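PDB 2UVP: DNA replication regulator protein HobA from Helicobacter pylori, which is required for the initiation of DNA replication and increases the binding of DnaA to the oriC region. Local coordinates for residues L56-D61 / M117-G122; R64-N69 / Y163-L168; E82-S87 / A175-L180; S95-N100 / E127-I132. One frame throughout, in Å; residues are numbered along the deposited sequence.

Overall arrangement
All four contacts belong to one alpha/beta fold built round a five-stranded parallel sheet of order 2-1-3-4-5. Contact 1, the pairing of strands 55-60 and 116-121, is its core. Contact 2 packs helices 65-75 and 161-180 beside it, centres about 11 Å apart, with Leu68 on Val58 and Leu165 on Val121. Contact 4, centred about 12 Å from contact 1, lies by the sheet face bearing Phe118 and His120. Contact 3, centred about 19 Å from contact 1, uses a later part of helix 161-180 and meets contact 1 where Ser87 adjoins Leu56. Contacts 1 to 3 cross along the chain, tying helices and loops to the central strands, with contact 4 nested in the loops closed by contacts 2 and 3.

Contact 1: L56-D61 / M117-G122; sequences LLVSAD and MFWHVG
The indole of Trp119 carries Val58 CG1 above one face, 4.3 Å from the plane and shifted toward the rim, while Leu56 CD1 approaches its CE3 obliquely at 4.0 Å. The imidazole of His120 is met at its edge by Ser59, and the ring of Phe118 is touched obliquely by Leu57 CD2. These residues belong to two neighbouring strands, 56-60 and 117-121, at the centre of the parallel beta-sheet of the alpha/beta fold, running 16° apart. Side chains alternate between its faces: Leu56, Val58, Met117 and Trp119 pack against helices 39-51 and 65-75, whereas Phe118 and His120 meet helix 127-133. With CG anti to the backbone N (chi1 179°), Trp119 lies alongside Val58, both pointing the same way. Backbone bonds knit the ladder in parallel register, from Leu57 N to Met117 O at 2.8 Å through to Asp61 N and Val121 O at the C-terminal end. Just past the strands, Asp61 OD2 comes within 3.4 Å of Gly122 CA and accepts a bond from Lys123 N, while OD1 forms a salt bridge with Arg64. His120 NE2 bonds to Lys123 O, while Ser59 OG, near the imidazole plane, is hydrogen-bonded to His120 ND1 at 2.7 Å.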
loop_
_atom_site.group_PDB
_atom_site.type_symbol
_atom_site.label_atom_id
_atom_site.label_comp_id
_atom_site.label_asym_id
_atom_site.label_seq_id
_atom_site.Cartn_x
_atom_site.Cartn_y
_atom_site.Cartn_z
ATOM N N LEU A 56 6.755 17.460 8.050
ATOM C CA LEU A 56 7.485 16.345 8.653
ATOM C C LEU A 56 7.497 15.182 7.680
ATOM O O LEU A 56 6.434 14.697 7.259
ATOM C CB LEU A 56 6.842 15.903 9.979
ATOM C CG LEU A 56 6.876 16.921 11.114
ATOM C CD1 LEU A 56 5.980 16.425 12.231
ATOM C CD2 LEU A 56 8.309 17.101 11.598
ATOM N N LEU A 57 8.696 14.761 7.292
ATOM C CA LEU A 57 8.831 13.652 6.354
ATOM C C LEU A 57 9.245 12.472 7.207
ATOM O O LEU A 57 10.384 12.410 7.690
ATOM C CB LEU A 57 9.888 13.957 5.279
ATOM C CG LEU A 57 9.408 14.768 4.053
ATOM C CD1 LEU A 57 8.799 16.090 4.417
ATOM C CD2 LEU A 57 10.613 14.933 3.096
ATOM N N VAL A 58 8.322 11.536 7.388
ATOM C CA VAL A 58 8.488 10.499 8.400
ATOM C C VAL A 58 8.943 9.196 7.762
ATOM O O VAL A 58 8.357 8.714 6.777
ATOM C CB VAL A 58 7.158 10.261 9.207
ATOM C CG1 VAL A 58 7.437 9.377 10.427
ATOM C CG2 VAL A 58 6.558 11.585 9.699
ATOM N N SER A 59 9.991 8.604 8.331
ATOM C CA SER A 59 10.487 7.319 7.865
ATOM C C SER A 59 10.770 6.411 9.068
ATOM O O SER A 59 10.918 6.899 10.205
ATOM C CB SER A 59 11.772 7.494 7.032
ATOM O OG SER A 59 12.786 8.154 7.767
ATOM N N ALA A 60 10.865 5.110 8.805
ATOM C CA ALA A 60 11.164 4.112 9.869
ATOM C C ALA A 60 11.823 2.911 9.254
ATOM O O ALA A 60 11.602 2.603 8.069
ATOM C CB ALA A 60 9.894 3.687 10.582
ATOM N N ASP A 61 12.586 2.183 10.068
ATOM C CA ASP A 61 13.181 0.931 9.615
ATOM C C ASP A 61 12.119 -0.149 9.343
ATOM O O ASP A 61 10.934 0.035 9.656
ATOM C CB ASP A 61 14.311 0.481 10.583
ATOM C CG ASP A 61 13.801 -0.009 11.939
ATOM O OD1 ASP A 61 12.618 -0.387 12.081
ATOM O OD2 ASP A 61 14.623 -0.055 12.880
ATOM N N MET A 117 11.393 18.613 7.411
ATOM C CA MET A 117 12.206 18.102 8.509
ATOM C C MET A 117 12.037 16.593 8.463
ATOM O O MET A 117 10.907 16.111 8.298
ATOM C CB MET A 117 11.738 18.664 9.862
ATOM C CG MET A 117 12.349 17.934 11.056
ATOM S SD MET A 117 11.773 18.509 12.669
ATOM C CE MET A 117 12.768 19.980 12.873
ATOM N N PHE A 118 13.146 15.861 8.565
ATOM C CA PHE A 118 13.109 14.403 8.531
ATOM C C PHE A 118 12.886 13.864 9.922
ATOM O O PHE A 118 13.636 14.200 10.842
ATOM C CB PHE A 118 14.406 13.819 7.994
ATOM C CG PHE A 118 14.665 14.146 6.562
ATOM C CD1 PHE A 118 13.899 13.573 5.551
ATOM C CD2 PHE A 118 15.690 15.014 6.224
ATOM C CE1 PHE A 118 14.150 13.875 4.203
ATOM C CE2 PHE A 118 15.950 15.330 4.880
ATOM C CZ PHE A 118 15.183 14.761 3.872
ATOM N N TRP A 119 11.876 13.025 10.082
ATOM C CA TRP A 119 11.656 12.354 11.372
ATOM C C TRP A 119 11.867 10.890 11.114
ATOM O O TRP A 119 11.084 10.258 10.391
ATOM C CB TRP A 119 10.235 12.599 11.844
ATOM C CG TRP A 119 9.828 11.955 13.140
ATOM C CD1 TRP A 119 10.550 11.076 13.928
ATOM C CD2 TRP A 119 8.572 12.135 13.787
ATOM N NE1 TRP A 119 9.799 10.713 15.031
ATOM C CE2 TRP A 119 8.580 11.339 14.960
ATOM C CE3 TRP A 119 7.427 12.878 13.478
ATOM C CZ2 TRP A 119 7.500 11.305 15.844
ATOM C CZ3 TRP A 119 6.357 12.851 14.346
ATOM C CH2 TRP A 119 6.400 12.060 15.529
ATOM N N HIS A 120 12.949 10.332 11.656
ATOM C CA HIS A 120 13.253 8.936 11.340
ATOM C C HIS A 120 13.276 8.125 12.617
ATOM O O HIS A 120 13.816 8.587 13.624
ATOM C CB HIS A 120 14.584 8.782 10.595
ATOM C CG HIS A 120 14.948 7.357 10.340
ATOM N ND1 HIS A 120 14.356 6.607 9.342
ATOM C CD2 HIS A 120 15.763 6.507 11.019
ATOM C CE1 HIS A 120 14.839 5.378 9.381
ATOM N NE2 HIS A 120 15.658 5.284 10.415
ATOM N N VAL A 121 12.718 6.919 12.553
ATOM C CA VAL A 121 12.713 6.005 13.698
ATOM C C VAL A 121 13.393 4.690 13.381
ATOM O O VAL A 121 12.965 3.946 12.493
ATOM C CB VAL A 121 11.272 5.705 14.172
ATOM C CG1 VAL A 121 11.313 4.828 15.428
ATOM C CG2 VAL A 121 10.537 7.022 14.422
ATOM N N GLY A 122 14.454 4.390 14.132
ATOM C CA GLY A 122 15.034 3.069 14.125
ATOM C C GLY A 122 16.343 3.015 13.359
ATOM O O GLY A 122 17.044 4.034 13.217
#

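Contact 2: R64-N69 / Y163-L168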
loop_
_atom_site.group_PDB
_atom_site.type_symbol
_atom_site.label_atom_id
_atom_site.label_comp_id
_atom_site.label_asym_id
_atom_site.label_seq_id
_atom_site.Cartn_x
_atom_site.Cartn_y
_atom_site.Cartn_z
ATOM N N ARG A 64 9.755 -1.265 12.009
ATOM C CA ARG A 64 8.921 -0.202 12.597
ATOM C C ARG A 64 7.918 0.420 11.634
ATOM O O ARG A 64 7.357 1.500 11.920
ATOM C CB ARG A 64 9.797 0.875 13.247
ATOM C CG ARG A 64 9.927 0.737 14.785
ATOM C CD ARG A 64 10.346 -0.666 15.195
ATOM N NE ARG A 64 11.723 -0.930 14.784
ATOM C CZ ARG A 64 12.542 -1.794 15.386
ATOM N NH1 ARG A 64 12.132 -2.496 16.443
ATOM N NH2 ARG A 64 13.776 -1.946 14.927
ATOM N N HIS A 65 7.648 -0.257 10.515
ATOM C CA HIS A 65 6.607 0.244 9.605
ATOM C C HIS A 65 5.288 0.432 10.345
ATOM O O HIS A 65 4.567 1.394 10.069
ATOM C CB HIS A 65 6.396 -0.674 8.399
ATOM C CG HIS A 65 7.532 -0.676 7.433
ATOM N ND1 HIS A 65 7.489 -1.383 6.245
ATOM C CD2 HIS A 65 8.722 -0.029 7.442
ATOM C CE1 HIS A 65 8.620 -1.196 5.585
ATOM N NE2 HIS A 65 9.380 -0.370 6.281
ATOM N N TRP A 66 4.968 -0.460 11.288
ATOM C CA TRP A 66 3.731 -0.281 12.072
ATOM C C TRP A 66 3.741 1.073 12.797
ATOM O O TRP A 66 2.700 1.718 12.938
ATOM C CB TRP A 66 3.528 -1.418 13.076
ATOM C CG TRP A 66 4.600 -1.481 14.139
ATOM C CD1 TRP A 66 5.771 -2.162 14.073
ATOM C CD2 TRP A 66 4.591 -0.802 15.405
ATOM N NE1 TRP A 66 6.492 -1.983 15.243
ATOM C CE2 TRP A 66 5.785 -1.154 16.076
ATOM C CE3 TRP A 66 3.675 0.049 16.042
ATOM C CZ2 TRP A 66 6.101 -0.661 17.360
ATOM C CZ3 TRP A 66 3.987 0.542 17.329
ATOM C CH2 TRP A 66 5.187 0.166 17.966
ATOM N N PHE A 67 4.914 1.526 13.233
ATOM C CA PHE A 67 4.989 2.744 14.043
ATOM C C PHE A 67 4.931 3.986 13.147
ATOM O O PHE A 67 4.358 5.009 13.518
ATOM C CB PHE A 67 6.225 2.735 14.940
ATOM C CG PHE A 67 6.299 3.913 15.885
ATOM C CD1 PHE A 67 5.297 4.126 16.844
ATOM C CD2 PHE A 67 7.356 4.821 15.795
ATOM C CE1 PHE A 67 5.378 5.214 17.757
ATOM C CE2 PHE A 67 7.433 5.927 16.679
ATOM C CZ PHE A 67 6.423 6.118 17.652
ATOM N N LEU A 68 5.503 3.874 11.952
ATOM C CA LEU A 68 5.303 4.893 10.905
ATOM C C LEU A 68 3.791 5.093 10.691
ATOM O O LEU A 68 3.287 6.209 10.727
ATOM C CB LEU A 68 5.962 4.429 9.595
ATOM C CG LEU A 68 6.496 5.432 8.561
ATOM C CD1 LEU A 68 6.568 4.799 7.183
ATOM C CD2 LEU A 68 5.879 6.801 8.520
ATOM N N ASN A 69 3.072 3.990 10.487
ATOM C CA ASN A 69 1.622 4.017 10.311
ATOM C C ASN A 69 0.928 4.682 11.504
ATOM O O ASN A 69 0.034 5.536 11.333
ATOM C CB ASN A 69 1.158 2.566 10.094
ATOM C CG ASN A 69 -0.317 2.439 9.769
ATOM O OD1 ASN A 69 -1.154 3.163 10.285
ATOM N ND2 ASN A 69 -0.641 1.454 8.917
ATOM N N TYR A 163 6.522 -0.398 23.584
ATOM C CA TYR A 163 5.790 0.487 24.480
ATOM C C TYR A 163 6.418 1.881 24.564
ATOM O O TYR A 163 5.700 2.896 24.590
ATOM C CB TYR A 163 5.792 -0.102 25.891
ATOM C CG TYR A 163 5.199 -1.494 26.037
ATOM C CD1 TYR A 163 3.822 -1.677 26.113
ATOM C CD2 TYR A 163 6.026 -2.603 26.179
ATOM C CE1 TYR A 163 3.264 -2.952 26.313
ATOM C CE2 TYR A 163 5.490 -3.886 26.369
ATOM C CZ TYR A 163 4.109 -4.049 26.433
ATOM O OH TYR A 163 3.591 -5.303 26.672
ATOM N N LYS A 164 7.746 1.938 24.614
ATOM C CA LYS A 164 8.449 3.212 24.726
ATOM C C LYS A 164 8.197 4.076 23.505
ATOM O O LYS A 164 8.043 5.292 23.606
ATOM C CB LYS A 164 9.954 2.965 24.913
ATOM C CG LYS A 164 10.253 2.280 26.258
ATOM C CD LYS A 164 11.780 2.161 26.557
ATOM C CE LYS A 164 11.926 1.397 27.896
ATOM N NZ LYS A 164 13.339 1.162 28.259
ATOM N N LEU A 165 8.118 3.439 22.342
ATOM C CA LEU A 165 7.786 4.193 21.130
ATOM C C LEU A 165 6.411 4.876 21.260
ATOM O O LEU A 165 6.279 6.057 20.966
ATOM C CB LEU A 165 7.863 3.300 19.890
ATOM C CG LEU A 165 9.281 2.849 19.482
ATOM C CD1 LEU A 165 9.203 1.821 18.368
ATOM C CD2 LEU A 165 10.139 4.057 19.052
ATOM N N LEU A 166 5.401 4.124 21.689
ATOM C CA LEU A 166 4.067 4.698 21.925
ATOM C C LEU A 166 4.139 5.843 22.928
ATOM O O LEU A 166 3.497 6.887 22.765
ATOM C CB LEU A 166 3.089 3.630 22.427
ATOM C CG LEU A 166 2.796 2.466 21.489
ATOM C CD1 LEU A 166 1.716 1.623 22.122
ATOM C CD2 LEU A 166 2.331 2.978 20.133
ATOM N N GLN A 167 4.910 5.620 23.986
ATOM C CA GLN A 167 4.959 6.566 25.080
ATOM C C GLN A 167 5.604 7.880 24.599
ATOM O O GLN A 167 5.119 8.985 24.906
ATOM C CB GLN A 167 5.732 5.951 26.236
ATOM C CG GLN A 167 5.616 6.797 27.486
ATOM C CD GLN A 167 6.455 6.251 28.626
ATOM O OE1 GLN A 167 6.881 5.094 28.607
ATOM N NE2 GLN A 167 6.752 7.118 29.595
ATOM N N LEU A 168 6.674 7.762 23.816
ATOM C CA LEU A 168 7.326 8.971 23.266
ATOM C C LEU A 168 6.414 9.689 22.271
ATOM O O LEU A 168 6.374 10.924 22.229
ATOM C CB LEU A 168 8.645 8.621 22.590
ATOM C CG LEU A 168 9.749 8.162 23.561
ATOM C CD1 LEU A 168 10.833 7.488 22.741
ATOM C CD2 LEU A 168 10.292 9.352 24.443
#
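Leu165 reaches from helix 163-168 into the side chains of Arg64, Trp66 and Phe67. Its CB sits over one face of the Phe67 ring in a CH-pi contact, 3.9 Å from the centroid and 14° off the ring normal. Beyond CB, CG is anti to the carbonyl carbon (chi1 -70°), and the two methyls take different partners. CD2 remains with Phe67, 4.1 Å from CE2, whereas CD1 touches Arg64 CG at 3.8 Å and also meets Trp66 CZ2. The aliphatic part of Arg64 crosses Leu165 at about a right angle, while its NE forms a salt bridge with Asp61. The next residue, Leu166, adds its CD2 at the edge of the Trp66 indole, 4.1 Å from CZ3. The backbone takes part too: Phe67 CZ comes to 3.3 Å from Leu165 O. Two helices of the alpha/beta fold are joined here, their short segments inclined by 20° with axes 11.4 Å apart, spanned by large side chains. An aromatic side chain of a neighbouring subunit meets Trp66 edge-to-face and an apolar one packs on Leu166. No hydrogen bond links the segments, so association rests mainly on apolar packing and the CH-pi contact, with arginine contributing methylenes.

Contact 3: E82-S87 / A175-L180; sequences ERPLLS and ALFSVL
Leu176 opens the contact from the helix, its CD2 meeting Leu86 CD1 tip to tip at 4.1 Å. Leu86 approaches from the connecting segment, and its backbone N is hydrogen-bonded to Asn76 OD1. Phe177 follows and makes the broadest contact of the helical segment. Its CZ lies over the centre of one face of the Arg83 guanidinium, 3.2 Å above that plane, and CE1 is 3.4 Å from Arg83 NH2. The guanidinium and phenyl planes are inclined by 41°, and the two side chains cross at about a right angle. The bend at chi3 of Arg83 (62°) turns NE out of the line of the aliphatic chain, and NH2 donates a hydrogen bond to Leu75 O, which would help to fix the group against the phenyl ring. Here the C-terminal part of helix 161-180 packs on the connection that leads from helix 65-75 into strand 88-90, an outermost strand of the parallel sheet within this chain. The chain passes directly from this contact to the sheet, for Ser87 pairs through its backbone with Leu56. The neighbouring rim atom of Phe177, CE2, meets Pro84 CD tip to tip at 4.0 Å, while the ring also makes an edge-to-face contact with Tyr181. Leu180, one turn later, holds CD1 above one face of Phe177, offset toward the rim, and touches Pro84 CG with the same methyl at 4.3 Å.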
loop_
_atom_site.group_PDB
_atom_site.type_symbol
_atom_site.label_atom_id
_atom_site.label_comp_id
_atom_site.label_asym_id
_atom_site.label_seq_id
_atom_site.Cartn_x
_atom_site.Cartn_y
_atom_site.Cartn_z
ATOM N N GLU A 82 -11.715 19.360 15.490
ATOM C CA GLU A 82 -11.250 20.749 15.498
ATOM C C GLU A 82 -9.749 20.923 15.222
ATOM O O GLU A 82 -9.258 22.054 15.122
ATOM C CB GLU A 82 -11.634 21.430 16.815
ATOM C CG GLU A 82 -13.086 21.911 16.853
ATOM C CD GLU A 82 -13.398 22.693 18.107
ATOM O OE1 GLU A 82 -13.392 23.939 18.039
ATOM O OE2 GLU A 82 -13.629 22.065 19.160
ATOM N N ARG A 83 -9.034 19.806 15.081
ATOM C CA ARG A 83 -7.579 19.826 14.886
ATOM C C ARG A 83 -7.173 20.428 13.539
ATOM O O ARG A 83 -7.937 20.361 12.563
ATOM C CB ARG A 83 -7.008 18.410 14.936
ATOM C CG ARG A 83 -7.282 17.619 16.192
ATOM C CD ARG A 83 -7.025 16.161 15.916
ATOM N NE ARG A 83 -5.634 15.876 15.538
ATOM C CZ ARG A 83 -4.723 15.393 16.388
ATOM N NH1 ARG A 83 -5.037 15.182 17.660
ATOM N NH2 ARG A 83 -3.493 15.133 15.975
ATOM N N PRO A 84 -5.956 20.988 13.467
ATOM C CA PRO A 84 -5.430 21.398 12.168
ATOM C C PRO A 84 -5.088 20.165 11.343
ATOM O O PRO A 84 -4.883 19.084 11.906
ATOM C CB PRO A 84 -4.133 22.119 12.524
ATOM C CG PRO A 84 -3.708 21.504 13.838
ATOM C CD PRO A 84 -4.994 21.246 14.565
ATOM N N LEU A 85 -5.030 20.321 10.027
ATOM C CA LEU A 85 -4.458 19.290 9.180
ATOM C C LEU A 85 -2.944 19.458 9.199
ATOM O O LEU A 85 -2.410 20.429 8.643
ATOM C CB LEU A 85 -4.980 19.413 7.749
ATOM C CG LEU A 85 -4.469 18.384 6.728
ATOM C CD1 LEU A 85 -4.869 16.947 7.096
ATOM C CD2 LEU A 85 -4.993 18.748 5.340
ATOM N N LEU A 86 -2.233 18.512 9.795
ATOM C CA LEU A 86 -0.784 18.720 9.970
ATOM C C LEU A 86 0.003 18.271 8.762
ATOM O O LEU A 86 -0.398 17.344 8.072
ATOM C CB LEU A 86 -0.265 18.036 11.232
ATOM C CG LEU A 86 -0.876 18.520 12.537
ATOM C CD1 LEU A 86 -0.540 17.467 13.579
ATOM C CD2 LEU A 86 -0.280 19.883 12.916
ATOM N N SER A 87 1.104 18.974 8.485
ATOM C CA SER A 87 1.887 18.698 7.298
ATOM C C SER A 87 2.837 17.503 7.545
ATOM O O SER A 87 3.993 17.679 7.933
ATOM C CB SER A 87 2.661 19.949 6.884
ATOM O OG SER A 87 3.413 19.684 5.717
ATOM N N ALA A 175 2.662 17.418 23.914
ATOM C CA ALA A 175 3.507 18.605 23.913
ATOM C C ALA A 175 3.087 19.522 22.788
ATOM O O ALA A 175 2.845 20.702 23.015
ATOM C CB ALA A 175 4.951 18.237 23.792
ATOM N N LEU A 176 2.956 18.971 21.585
ATOM C CA LEU A 176 2.507 19.764 20.431
ATOM C C LEU A 176 1.180 20.498 20.651
ATOM O O LEU A 176 1.097 21.705 20.397
ATOM C CB LEU A 176 2.394 18.865 19.196
ATOM C CG LEU A 176 1.791 19.475 17.936
ATOM C CD1 LEU A 176 2.588 20.680 17.463
ATOM C CD2 LEU A 176 1.717 18.400 16.834
ATOM N N PHE A 177 0.147 19.780 21.091
ATOM C CA PHE A 177 -1.168 20.383 21.242
ATOM C C PHE A 177 -1.245 21.269 22.467
ATOM O O PHE A 177 -1.977 22.269 22.481
ATOM C CB PHE A 177 -2.270 19.327 21.202
ATOM C CG PHE A 177 -2.594 18.903 19.816
ATOM C CD1 PHE A 177 -1.829 17.937 19.181
ATOM C CD2 PHE A 177 -3.618 19.528 19.114
ATOM C CE1 PHE A 177 -2.092 17.562 17.881
ATOM C CE2 PHE A 177 -3.890 19.173 17.800
ATOM C CZ PHE A 177 -3.132 18.192 17.179
ATOM N N SER A 178 -0.457 20.930 23.480
ATOM C CA SER A 178 -0.295 21.828 24.615
ATOM C C SER A 178 0.176 23.203 24.158
ATOM O O SER A 178 -0.338 24.214 24.643
ATOM C CB SER A 178 0.630 21.242 25.678
ATOM O OG SER A 178 -0.057 20.219 26.375
ATOM N N VAL A 179 1.130 23.270 23.235
ATOM C CA VAL A 179 1.516 24.598 22.750
ATOM C C VAL A 179 0.517 25.190 21.751
ATOM O O VAL A 179 0.208 26.380 21.824
ATOM C CB VAL A 179 3.046 24.795 22.384
ATOM C CG1 VAL A 179 3.931 23.618 22.794
ATOM C CG2 VAL A 179 3.269 25.240 20.963
ATOM N N LEU A 180 -0.049 24.352 20.883
ATOM C CA LEU A 180 -1.066 24.831 19.942
ATOM C C LEU A 180 -2.303 25.402 20.633
ATOM O O LEU A 180 -2.869 26.409 20.187
ATOM C CB LEU A 180 -1.475 23.724 18.965
ATOM C CG LEU A 180 -0.476 23.451 17.844
ATOM C CD1 LEU A 180 -0.892 22.204 17.056
ATOM C CD2 LEU A 180 -0.357 24.661 16.921
#

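Contact 4: S95-N100 / E127-I132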
loop_
_atom_site.group_PDB
_atom_site.type_symbol
_atom_site.label_atom_id
_atom_site.label_comp_id
_atom_site.label_asym_id
_atom_site.label_seq_id
_atom_site.Cartn_x
_atom_site.Cartn_y
_atom_site.Cartn_z
ATOM N N SER A 95 8.462 8.625 -3.711
ATOM C CA SER A 95 9.371 8.336 -4.803
ATOM C C SER A 95 10.768 8.916 -4.532
ATOM O O SER A 95 11.710 8.606 -5.253
ATOM C CB SER A 95 8.796 8.890 -6.110
ATOM O OG SER A 95 7.499 8.351 -6.364
ATOM N N PHE A 96 10.904 9.739 -3.493
ATOM C CA PHE A 96 12.192 10.390 -3.191
ATOM C C PHE A 96 12.987 9.622 -2.167
ATOM O O PHE A 96 14.119 9.991 -1.863
ATOM C CB PHE A 96 12.001 11.824 -2.699
ATOM C CG PHE A 96 10.978 12.584 -3.475
ATOM C CD1 PHE A 96 10.844 12.386 -4.849
ATOM C CD2 PHE A 96 10.126 13.462 -2.834
ATOM C CE1 PHE A 96 9.857 13.089 -5.579
ATOM C CE2 PHE A 96 9.146 14.169 -3.548
ATOM C CZ PHE A 96 9.025 13.983 -4.924
ATOM N N TYR A 97 12.391 8.575 -1.603
ATOM C CA TYR A 97 13.129 7.773 -0.647
ATOM C C TYR A 97 14.389 7.254 -1.342
ATOM O O TYR A 97 14.299 6.709 -2.441
ATOM C CB TYR A 97 12.290 6.615 -0.136
ATOM C CG TYR A 97 12.955 5.900 1.005
ATOM C CD1 TYR A 97 12.709 6.272 2.328
ATOM C CD2 TYR A 97 13.846 4.850 0.761
ATOM C CE1 TYR A 97 13.323 5.588 3.392
ATOM C CE2 TYR A 97 14.473 4.179 1.811
ATOM C CZ TYR A 97 14.202 4.556 3.119
ATOM O OH TYR A 97 14.837 3.884 4.147
ATOM N N PRO A 98 15.561 7.455 -0.714
ATOM C CA PRO A 98 16.822 7.110 -1.368
ATOM C C PRO A 98 17.098 5.627 -1.269
ATOM O O PRO A 98 17.479 5.128 -0.205
ATOM C CB PRO A 98 17.852 7.894 -0.563
ATOM C CG PRO A 98 17.257 7.941 0.825
ATOM C CD PRO A 98 15.774 8.038 0.628
ATOM N N LYS A 99 16.851 4.922 -2.356
ATOM C CA LYS A 99 17.392 3.585 -2.517
ATOM C C LYS A 99 18.814 3.724 -3.052
ATOM O O LYS A 99 19.750 3.138 -2.499
ATOM C CB LYS A 99 16.496 2.752 -3.429
ATOM C CG LYS A 99 15.378 2.087 -2.654
ATOM C CD LYS A 99 14.008 2.488 -3.152
ATOM C CE LYS A 99 12.954 2.109 -2.116
ATOM N NZ LYS A 99 11.629 2.759 -2.359
ATOM N N ASN A 100 18.971 4.525 -4.106
ATOM C CA ASN A 100 20.289 4.954 -4.602
ATOM C C ASN A 100 20.112 5.842 -5.831
ATOM O O ASN A 100 19.530 5.377 -6.810
ATOM C CB ASN A 100 21.151 3.744 -4.963
ATOM C CG ASN A 100 22.628 4.013 -4.800
ATOM O OD1 ASN A 100 23.430 3.656 -5.663
ATOM N ND2 ASN A 100 23.001 4.643 -3.684
ATOM N N GLU A 127 22.822 3.412 2.920
ATOM C CA GLU A 127 23.718 4.562 2.947
ATOM C C GLU A 127 23.085 5.839 2.402
ATOM O O GLU A 127 23.425 6.942 2.832
ATOM C CB GLU A 127 25.025 4.226 2.214
ATOM C CG GLU A 127 25.946 3.306 3.019
ATOM C CD GLU A 127 26.631 4.049 4.161
ATOM O OE1 GLU A 127 26.855 5.272 4.032
ATOM O OE2 GLU A 127 26.943 3.413 5.188
ATOM N N GLY A 128 22.163 5.693 1.456
ATOM C CA GLY A 128 21.464 6.844 0.898
ATOM C C GLY A 128 20.635 7.580 1.942
ATOM O O GLY A 128 20.634 8.808 1.993
ATOM N N LEU A 129 19.936 6.819 2.785
ATOM C CA LEU A 129 19.199 7.417 3.896
ATOM C C LEU A 129 20.171 8.069 4.877
ATOM O O LEU A 129 19.946 9.185 5.327
ATOM C CB LEU A 129 18.327 6.368 4.606
ATOM C CG LEU A 129 17.420 6.914 5.730
ATOM C CD1 LEU A 129 16.438 7.988 5.212
ATOM C CD2 LEU A 129 16.693 5.764 6.406
ATOM N N LYS A 130 21.264 7.372 5.199
ATOM C CA LYS A 130 22.259 7.928 6.108
ATOM C C LYS A 130 22.736 9.285 5.606
ATOM O O LYS A 130 22.760 10.247 6.357
ATOM C CB LYS A 130 23.432 6.962 6.300
ATOM C CG LYS A 130 24.415 7.411 7.365
ATOM C CD LYS A 130 24.756 6.271 8.325
ATOM C CE LYS A 130 26.008 5.525 7.909
ATOM N NZ LYS A 130 26.756 5.036 9.116
ATOM N N THR A 131 23.063 9.357 4.320
ATOM C CA THR A 131 23.522 10.601 3.708
ATOM C C THR A 131 22.486 11.721 3.831
ATOM O O THR A 131 22.830 12.868 4.082
ATOM C CB THR A 131 23.917 10.357 2.226
ATOM O OG1 THR A 131 24.955 9.365 2.173
ATOM C CG2 THR A 131 24.419 11.627 1.573
ATOM N N ILE A 132 21.211 11.381 3.666
ATOM C CA ILE A 132 20.145 12.368 3.743
ATOM C C ILE A 132 20.015 12.897 5.178
ATOM O O ILE A 132 19.914 14.111 5.412
ATOM C CB ILE A 132 18.818 11.764 3.198
ATOM C CG1 ILE A 132 18.734 12.023 1.693
ATOM C CG2 ILE A 132 17.604 12.339 3.907
ATOM C CD1 ILE A 132 17.669 11.235 0.990
#
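Pro98 and Ile132 point at each other tip to tip, ring against methyl, where the loop after strand 88-90 packs on helix 127-133 of the alpha/beta fold. Pro98 CG is only 3.3 Å from Ile132 CD1, tighter than a usual carbon contact, and CB and CD of the proline both lie 3.7 Å from that methyl. The same ring rests on the helix backbone: its CG is 3.6 Å from Gly128 C and 3.5 Å from Leu129 N. Gly128 brings no side chain into this approach, and its CA lies 5.2 Å from that of Pro98. Tyr97 is placed differently. With CG anti to the backbone N (chi1 -171°), its aromatic side chain crosses Leu129 obliquely, and one face of its ring carries Pro98 CD, offset toward the rim. Asn126 adds polar ties on both parts, its ND2 bonding to Pro98 O and its OD1 to Leu129 N. The helix lies against the sheet as well, Leu129 touching His120 and Ile132 touching Phe118, so the loop is packed onto a helix that itself covers strand 116-121. At the far end of the tyrosine, the hydroxyl oxygen OH stands 3.5 Å from Leu129 CD2.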